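Local coordinates for protein hemoglobin component VII (Tokunagayusurika akamusi, PDB 1X46) that probably binds oxygen reversibly at its heme iron and stores or carries it in the midge larva, at residues A[31-36]-A[113-118]; A[87-92]-A[143-148]. One frame throughout, in Å; residues are numbered along the deposited sequence.

Contact 1: A[31-36]-A[113-118]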
ATOM      1  N   TYR A  31       2.975 -11.285   2.909  1.00  7.60           N
ATOM      2  CA  TYR A  31       2.678 -12.644   2.477  1.00  7.90           C
ATOM      3  C   TYR A  31       1.425 -12.674   1.587  1.00  9.25           C
ATOM      4  O   TYR A  31       1.460 -13.331   0.535  1.00  9.21           O
ATOM      5  CB  TYR A  31       2.503 -13.542   3.703  1.00 10.83           C
ATOM      6  CG  TYR A  31       2.053 -14.932   3.353  1.00 10.12           C
ATOM      7  CD1 TYR A  31       2.977 -15.938   3.118  1.00 12.54           C
ATOM      8  CD2 TYR A  31       0.692 -15.234   3.269  1.00 13.40           C
ATOM      9  CE1 TYR A  31       2.564 -17.227   2.803  1.00 14.66           C
ATOM     10  CE2 TYR A  31       0.276 -16.531   2.937  1.00 15.34           C
ATOM     11  CZ  TYR A  31       1.235 -17.502   2.718  1.00 14.68           C
ATOM     12  OH  TYR A  31       0.870 -18.794   2.407  1.00 17.18           O
ATOM     13  N   ASN A  32       0.378 -11.939   1.973  1.00  8.53           N
ATOM     14  CA  ASN A  32      -0.842 -11.934   1.170  1.00  8.29           C
ATOM     15  C   ASN A  32      -0.602 -11.373  -0.225  1.00  8.17           C
ATOM     16  O   ASN A  32      -1.107 -11.883  -1.225  1.00  9.80           O
ATOM     17  CB  ASN A  32      -1.926 -11.160   1.879  1.00  9.42           C
ATOM     18  CG  ASN A  32      -3.218 -11.173   1.125  1.00 10.16           C
ATOM     19  OD1 ASN A  32      -3.836 -12.232   0.957  1.00 12.48           O
ATOM     20  ND2 ASN A  32      -3.648 -10.010   0.684  1.00  9.89           N
ATOM     21  N   PHE A  33       0.200 -10.330  -0.304  1.00  7.42           N
ATOM     22  CA  PHE A  33       0.540  -9.730  -1.586  1.00  7.36           C
ATOM     23  C   PHE A  33       1.267 -10.719  -2.465  1.00  8.09           C
ATOM     24  O   PHE A  33       0.845 -10.926  -3.611  1.00  8.83           O
ATOM     25  CB  PHE A  33       1.358  -8.434  -1.343  1.00  8.25           C
ATOM     26  CG  PHE A  33       1.870  -7.787  -2.614  1.00  9.63           C
ATOM     27  CD1 PHE A  33       1.025  -7.577  -3.697  1.00  8.69           C
ATOM     28  CD2 PHE A  33       3.222  -7.407  -2.728  1.00 10.14           C
ATOM     29  CE1 PHE A  33       1.501  -6.978  -4.878  1.00 11.89           C
ATOM     30  CE2 PHE A  33       3.710  -6.821  -3.904  1.00 11.21           C
ATOM     31  CZ  PHE A  33       2.836  -6.586  -4.978  1.00 10.91           C
ATOM     32  N   PHE A  34       2.332 -11.365  -1.966  1.00  8.46           N
ATOM     33  CA  PHE A  34       3.084 -12.286  -2.791  1.00  9.50           C
ATOM     34  C   PHE A  34       2.282 -13.553  -3.113  1.00  8.70           C
ATOM     35  O   PHE A  34       2.462 -14.111  -4.197  1.00 10.54           O
ATOM     36  CB  PHE A  34       4.391 -12.664  -2.069  1.00  9.00           C
ATOM     37  CG  PHE A  34       5.447 -11.564  -2.066  1.00 10.98           C
ATOM     38  CD1 PHE A  34       5.373 -10.464  -2.927  1.00 12.45           C
ATOM     39  CD2 PHE A  34       6.531 -11.680  -1.219  1.00 10.70           C
ATOM     40  CE1 PHE A  34       6.361  -9.489  -2.908  1.00 11.91           C
ATOM     41  CE2 PHE A  34       7.538 -10.730  -1.191  1.00 11.56           C
ATOM     42  CZ  PHE A  34       7.467  -9.630  -2.019  1.00 11.82           C
ATOM     43  N   LYS A  35       1.443 -14.018  -2.186  1.00  8.47           N
ATOM     44  CA  LYS A  35       0.580 -15.188  -2.453  1.00  8.36           C
ATOM     45  C   LYS A  35      -0.374 -14.861  -3.609  1.00  9.13           C
ATOM     46  O   LYS A  35      -0.556 -15.700  -4.508  1.00 10.46           O
ATOM     47  CB  LYS A  35      -0.170 -15.630  -1.186  1.00 12.91           C
ATOM     48  CG  LYS A  35      -0.913 -16.953  -1.326  1.00 20.98           C
ATOM     49  CD  LYS A  35       0.029 -18.153  -1.164  1.00 26.83           C
ATOM     50  CE  LYS A  35      -0.766 -19.453  -1.100  1.00 30.54           C
ATOM     51  NZ  LYS A  35      -0.752 -20.209  -2.392  1.00 33.33           N
ATOM     52  N   SER A  36      -0.935 -13.655  -3.605  1.00  9.35           N
ATOM     53  CA  SER A  36      -1.884 -13.251  -4.620  1.00  8.55           C
ATOM     54  C   SER A  36      -1.199 -12.908  -5.941  1.00  9.12           C
ATOM     55  O   SER A  36      -1.793 -13.058  -7.029  1.00  9.92           O
ATOM     56  CB  SER A  36      -2.650 -12.037  -4.164  1.00 11.15           C
ATOM     57  OG  SER A  36      -3.449 -12.369  -3.046  1.00 14.08           O
ATOM     58  N   GLU A 113      -2.962  -2.918  -4.407  1.00  8.68           N
ATOM     59  CA  GLU A 113      -4.255  -2.456  -3.903  1.00  8.56           C
ATOM     60  C   GLU A 113      -5.276  -3.605  -3.800  1.00  8.64           C
ATOM     61  O   GLU A 113      -5.958  -3.742  -2.800  1.00  8.87           O
ATOM     62  CB  GLU A 113      -4.782  -1.320  -4.784  1.00  9.79           C
ATOM     63  CG  GLU A 113      -6.230  -0.930  -4.505  1.00 10.82           C
ATOM     64  CD  GLU A 113      -6.816   0.082  -5.499  1.00 12.53           C
ATOM     65  OE1 GLU A 113      -6.230   0.337  -6.547  1.00 13.79           O
ATOM     66  OE2 GLU A 113      -7.948   0.563  -5.226  1.00 17.74           O
ATOM     67  N   THR A 114      -5.398  -4.392  -4.867  1.00  8.27           N
ATOM     68  CA  THR A 114      -6.331  -5.509  -4.880  1.00  8.77           C
ATOM     69  C   THR A 114      -6.090  -6.488  -3.738  1.00  7.59           C
ATOM     70  O   THR A 114      -7.037  -6.863  -3.008  1.00 10.44           O
ATOM     71  CB  THR A 114      -6.256  -6.208  -6.239  1.00  9.21           C
ATOM     72  OG1 THR A 114      -6.747  -5.292  -7.249  1.00 11.22           O
ATOM     73  CG2 THR A 114      -7.200  -7.422  -6.277  1.00  9.00           C
ATOM     74  N   ALA A 115      -4.812  -6.830  -3.540  1.00  8.56           N
ATOM     75  CA  ALA A 115      -4.484  -7.720  -2.441  1.00  8.93           C
ATOM     76  C   ALA A 115      -4.772  -7.094  -1.074  1.00  8.27           C
ATOM     77  O   ALA A 115      -5.287  -7.783  -0.209  1.00  9.61           O
ATOM     78  CB  ALA A 115      -3.033  -8.184  -2.516  1.00  9.79           C
ATOM     79  N   LEU A 116      -4.417  -5.814  -0.880  1.00  8.75           N
ATOM     80  CA  LEU A 116      -4.680  -5.135   0.386  1.00 10.19           C
ATOM     81  C   LEU A 116      -6.178  -5.060   0.656  1.00  8.75           C
ATOM     82  O   LEU A 116      -6.608  -5.177   1.804  1.00  9.65           O
ATOM     83  CB  LEU A 116      -4.058  -3.728   0.392  1.00  8.47           C
ATOM     84  CG  LEU A 116      -4.003  -3.073   1.793  1.00  8.82           C
ATOM     85  CD1 LEU A 116      -2.994  -3.775   2.654  1.00 13.14           C
ATOM     86  CD2 LEU A 116      -3.624  -1.588   1.745  1.00 12.78           C
ATOM     87  N   GLU A 117      -6.994  -4.804  -0.389  1.00  8.07           N
ATOM     88  CA  GLU A 117      -8.442  -4.754  -0.228  1.00  9.22           C
ATOM     89  C   GLU A 117      -8.979  -6.079   0.305  1.00 10.60           C
ATOM     90  O   GLU A 117      -9.829  -6.107   1.232  1.00 11.52           O
ATOM     91  CB  GLU A 117      -9.172  -4.397  -1.532  1.00 14.75           C
ATOM     92  CG  GLU A 117      -8.941  -2.994  -2.042  1.00 19.65           C
ATOM     93  CD  GLU A 117      -9.466  -2.796  -3.461  1.00 22.77           C
ATOM     94  OE1 GLU A 117      -9.455  -3.756  -4.263  1.00 26.29           O
ATOM     95  OE2 GLU A 117      -9.891  -1.665  -3.781  1.00 22.91           O
ATOM     96  N   ALA A 118      -8.484  -7.178  -0.269  1.00  9.84           N
ATOM     97  CA  ALA A 118      -8.897  -8.500   0.202  1.00 10.09           C
ATOM     98  C   ALA A 118      -8.462  -8.717   1.642  1.00 10.46           C
ATOM     99  O   ALA A 118      -9.201  -9.253   2.444  1.00 11.92           O
ATOM    100  CB  ALA A 118      -8.348  -9.589  -0.698  1.00 12.09           C
TER

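Contact 2: A[87-92]-A[143-148]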
ATOM      1  N   ALA A  87       4.146  17.540   2.041  1.00 18.82           N
ATOM      2  CA  ALA A  87       4.931  16.447   2.588  1.00 16.49           C
ATOM      3  C   ALA A  87       4.410  15.090   2.127  1.00 15.93           C
ATOM      4  O   ALA A  87       5.204  14.193   1.794  1.00 16.64           O
ATOM      5  CB  ALA A  87       4.968  16.513   4.094  1.00 18.15           C
ATOM      6  N   LEU A  88       3.089  14.947   2.141  1.00 16.45           N
ATOM      7  CA  LEU A  88       2.485  13.693   1.689  1.00 15.39           C
ATOM      8  C   LEU A  88       2.793  13.454   0.219  1.00 16.29           C
ATOM      9  O   LEU A  88       3.197  12.344  -0.179  1.00 14.91           O
ATOM     10  CB  LEU A  88       0.986  13.705   1.940  1.00 15.03           C
ATOM     11  CG  LEU A  88       0.144  12.600   1.285  1.00 15.45           C
ATOM     12  CD1 LEU A  88       0.551  11.223   1.789  1.00 17.42           C
ATOM     13  CD2 LEU A  88      -1.301  12.885   1.595  1.00 18.00           C
ATOM     14  N   LYS A  89       2.618  14.474  -0.612  1.00 16.14           N
ATOM     15  CA  LYS A  89       2.910  14.290  -2.023  1.00 14.74           C
ATOM     16  C   LYS A  89       4.372  13.976  -2.308  1.00 14.52           C
ATOM     17  O   LYS A  89       4.699  13.249  -3.257  1.00 15.83           O
ATOM     18  CB  LYS A  89       2.405  15.475  -2.827  1.00 16.81           C
ATOM     19  CG  LYS A  89       0.904  15.467  -2.873  1.00 19.91           C
ATOM     20  CD  LYS A  89       0.428  16.388  -3.934  1.00 22.40           C
ATOM     21  CE  LYS A  89      -1.042  16.293  -4.148  1.00 18.87           C
ATOM     22  NZ  LYS A  89      -1.524  17.492  -4.923  1.00 22.80           N
ATOM     23  N   ASN A  90       5.268  14.525  -1.490  1.00 16.70           N
ATOM     24  CA  ASN A  90       6.674  14.239  -1.670  1.00 16.44           C
ATOM     25  C   ASN A  90       7.014  12.789  -1.296  1.00 15.55           C
ATOM     26  O   ASN A  90       7.834  12.152  -1.967  1.00 17.10           O
ATOM     27  CB  ASN A  90       7.541  15.249  -0.914  1.00 21.71           C
ATOM     28  CG  ASN A  90       7.406  16.666  -1.485  1.00 27.59           C
ATOM     29  OD1 ASN A  90       6.836  16.864  -2.563  1.00 29.97           O
ATOM     30  ND2 ASN A  90       7.902  17.653  -0.751  1.00 30.20           N
ATOM     31  N   VAL A  91       6.365  12.275  -0.255  1.00 15.87           N
ATOM     32  CA  VAL A  91       6.502  10.843   0.058  1.00 14.71           C
ATOM     33  C   VAL A  91       6.042   9.985  -1.132  1.00 15.28           C
ATOM     34  O   VAL A  91       6.739   9.055  -1.575  1.00 16.32           O
ATOM     35  CB  VAL A  91       5.740  10.468   1.318  1.00 14.65           C
ATOM     36  CG1 VAL A  91       5.597   8.962   1.416  1.00 17.59           C
ATOM     37  CG2 VAL A  91       6.475  10.987   2.531  1.00 16.19           C
ATOM     38  N   LEU A  92       4.875  10.316  -1.677  1.00 14.48           N
ATOM     39  CA  LEU A  92       4.323   9.541  -2.786  1.00 14.11           C
ATOM     40  C   LEU A  92       5.192   9.634  -4.026  1.00 13.18           C
ATOM     41  O   LEU A  92       5.464   8.612  -4.681  1.00 14.25           O
ATOM     42  CB  LEU A  92       2.894   9.987  -3.117  1.00 15.31           C
ATOM     43  CG  LEU A  92       1.871   9.833  -1.985  1.00 18.12           C
ATOM     44  CD1 LEU A  92       0.531  10.505  -2.344  1.00 17.95           C
ATOM     45  CD2 LEU A  92       1.698   8.382  -1.486  1.00 21.56           C
ATOM     46  N   TYR A 143      -2.268   7.306  -6.822  1.00  9.59           N
ATOM     47  CA  TYR A 143      -1.953   7.051  -8.223  1.00 10.48           C
ATOM     48  C   TYR A 143      -1.794   8.321  -9.055  1.00 11.76           C
ATOM     49  O   TYR A 143      -0.991   8.366  -9.969  1.00 10.75           O
ATOM     50  CB  TYR A 143      -3.040   6.167  -8.878  1.00  9.14           C
ATOM     51  CG  TYR A 143      -3.184   4.792  -8.249  1.00 11.87           C
ATOM     52  CD1 TYR A 143      -2.164   4.217  -7.486  1.00 12.51           C
ATOM     53  CD2 TYR A 143      -4.376   4.073  -8.408  1.00 11.56           C
ATOM     54  CE1 TYR A 143      -2.325   2.973  -6.932  1.00 11.14           C
ATOM     55  CE2 TYR A 143      -4.535   2.816  -7.856  1.00 11.54           C
ATOM     56  CZ  TYR A 143      -3.505   2.285  -7.110  1.00 13.52           C
ATOM     57  OH  TYR A 143      -3.623   1.027  -6.524  1.00 16.78           O
ATOM     58  N   SER A 144      -2.559   9.353  -8.713  1.00 13.66           N
ATOM     59  CA  SER A 144      -2.488  10.590  -9.472  1.00 13.73           C
ATOM     60  C   SER A 144      -1.075  11.196  -9.421  1.00 12.91           C
ATOM     61  O   SER A 144      -0.658  11.868 -10.360  1.00 16.80           O
ATOM     62  CB  SER A 144      -3.546  11.578  -8.976  1.00 13.23           C
ATOM     63  OG  SER A 144      -3.182  12.146  -7.737  1.00 13.56           O
ATOM     64  N   VAL A 145      -0.359  10.919  -8.338  1.00 14.77           N
ATOM     65  CA  VAL A 145       0.987  11.429  -8.138  1.00 15.83           C
ATOM     66  C   VAL A 145       2.041  10.382  -8.472  1.00 13.87           C
ATOM     67  O   VAL A 145       3.095  10.708  -8.999  1.00 14.72           O
ATOM     68  CB  VAL A 145       1.148  11.937  -6.683  1.00 17.38           C
ATOM     69  CG1 VAL A 145       2.594  12.234  -6.355  1.00 22.39           C
ATOM     70  CG2 VAL A 145       0.276  13.166  -6.468  1.00 23.47           C
ATOM     71  N   VAL A 146       1.743   9.117  -8.164  1.00 11.59           N
ATOM     72  CA  VAL A 146       2.712   8.039  -8.396  1.00 11.32           C
ATOM     73  C   VAL A 146       2.794   7.609  -9.867  1.00 11.24           C
ATOM     74  O   VAL A 146       3.887   7.447 -10.391  1.00 11.27           O
ATOM     75  CB  VAL A 146       2.429   6.824  -7.473  1.00 11.49           C
ATOM     76  CG1 VAL A 146       3.213   5.551  -7.879  1.00 10.96           C
ATOM     77  CG2 VAL A 146       2.716   7.183  -6.043  1.00 14.89           C
ATOM     78  N   PHE A 147       1.663   7.426 -10.536  1.00 12.07           N
ATOM     79  CA  PHE A 147       1.661   6.937 -11.925  1.00 12.84           C
ATOM     80  C   PHE A 147       2.501   7.780 -12.899  1.00 14.47           C
ATOM     81  O   PHE A 147       3.241   7.195 -13.683  1.00 14.46           O
ATOM     82  CB  PHE A 147       0.246   6.692 -12.489  1.00 13.68           C
ATOM     83  CG  PHE A 147      -0.461   5.464 -11.923  1.00 13.07           C
ATOM     84  CD1 PHE A 147       0.084   4.693 -10.884  1.00 15.24           C
ATOM     85  CD2 PHE A 147      -1.712   5.117 -12.426  1.00 15.44           C
ATOM     86  CE1 PHE A 147      -0.623   3.578 -10.385  1.00 17.48           C
ATOM     87  CE2 PHE A 147      -2.424   4.018 -11.925  1.00 16.22           C
ATOM     88  CZ  PHE A 147      -1.868   3.254 -10.904  1.00 15.70           C
ATOM     89  N   PRO A 148       2.435   9.110 -12.836  1.00 14.76           N
ATOM     90  CA  PRO A 148       3.293   9.947 -13.708  1.00 15.15           C
ATOM     91  C   PRO A 148       4.784   9.764 -13.475  1.00 16.46           C
ATOM     92  O   PRO A 148       5.570  10.141 -14.367  1.00 17.47           O
ATOM     93  CB  PRO A 148       2.881  11.375 -13.330  1.00 15.91           C
ATOM     94  CG  PRO A 148       1.485  11.246 -12.774  1.00 16.30           C
ATOM     95  CD  PRO A 148       1.551   9.944 -11.999  1.00 15.43           C
TER

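Contact 1: A[31-36]-A[113-118]
Phe33 and Ala115 bring segments 31-36 and 113-118, on helices 26-36 and 106-123, nearest, their CA atoms 5.5 Å apart, where the segment axes approach to 9.0 Å at 122° between their N-to-C directions. This is the B-G helix crossing of the globin fold, with the small Ala115 at its centre. The methyl CB of Ala115 points at the opposite helix, where Asn32, Phe33 and Ser36 gather round it, Asn32 ND2 closest at 3.7 Å from Ala115 CB. The methyl lies 4.0 Å from Phe33 CA, an approach that a side chain as short as alanine's permits. Ser36 offers its CB to the same methyl at 4.2 Å, a compact residue suited to the more exposed end of the contact. On the inner side CD1 of the Phe33 ring comes to 4.3 Å from Ala115 CB, which sits at the ring's edge and near its plane. The ring itself is buried: it touches the heme and makes an edge-to-face pair with Phe112, so a large aromatic serves pocket and crossing together. Beyond Ala115, Leu116 turns the other way, onto Trp135 and Phe139 of helix 129-146. Asn32 brings an amide to the contact. A chi1 of -178° sets CG opposite the backbone N and sends the amide toward helix 106-123, and Asn32 ND2 ends 2.9 Å from the carbonyl O of Ala115.

Contact 2: A[87-92]-A[143-148]
Lys89 and Val145 cross at about a right angle where helix 85-100 packs against the C-terminal part of helix 129-146, the F and H helices of the globin fold. From CB the lysine runs out with CG anti to the carbonyl carbon (chi1 -71°), and the chain beyond is extended. Lys89 CG passes 4.3 Å from Val145 CG2, and Lys89 CD lies 4.1 Å from the same Val145 CG2. CE of Lys89 keeps an equal 4.1 Å from Val145 CG2, so one methyl supports consecutive methylenes. NZ carries the charge onward to a cation-pi contact with Trp4. A lysine suits this edge because its aliphatic stem can pack while its ammonium group reaches on to the Trp4 ring. The other branch of Val145, CG1, faces the helix backbone, 3.9 Å from Lys89 O, and also touches Leu92 CB at 4.0 Å. With an alanine at Val145 both methyls would be lost, and the Lys89 stem and Leu92 CB would probably face a gap, the lysine being less fixed in its course. Val146 continues the apolar seam one residue on: its CG2 lies 4.1 Å from Leu92 CB and only 3.4 Å from Leu92 O. Beta-branched valines give both residues short, broad tips that fill the space between backbones. Val146 also touches Phe109 of helix 106-123, while Leu88 and Val91 turn to helix 59-78, so helix 85-100 lies between helices 59-78 and 129-146.

Overall arrangement
Contacts 1 and 2 lie on opposite sides of the chain's centre, their own centres 21 Å apart, and their segments alternate along the sequence. They are joined directly through the G and H helices: Glu113 OE1 and Tyr143 OH stand 2.7 Å apart, probably hydrogen-bonded. Contact 1 borders the heme pocket; contact 2 stands behind it. In contact 1 the Phe33 side chain comes to about 4 Å from the heme. In contact 2 the Leu92 side chain is about 7 Å from it, but its segment 87-92 lies on the helix that carries His99, the axial ligand of the iron. The side chain of Val146 is about 6 Å from that of His99, that of Phe33 about 8 Å.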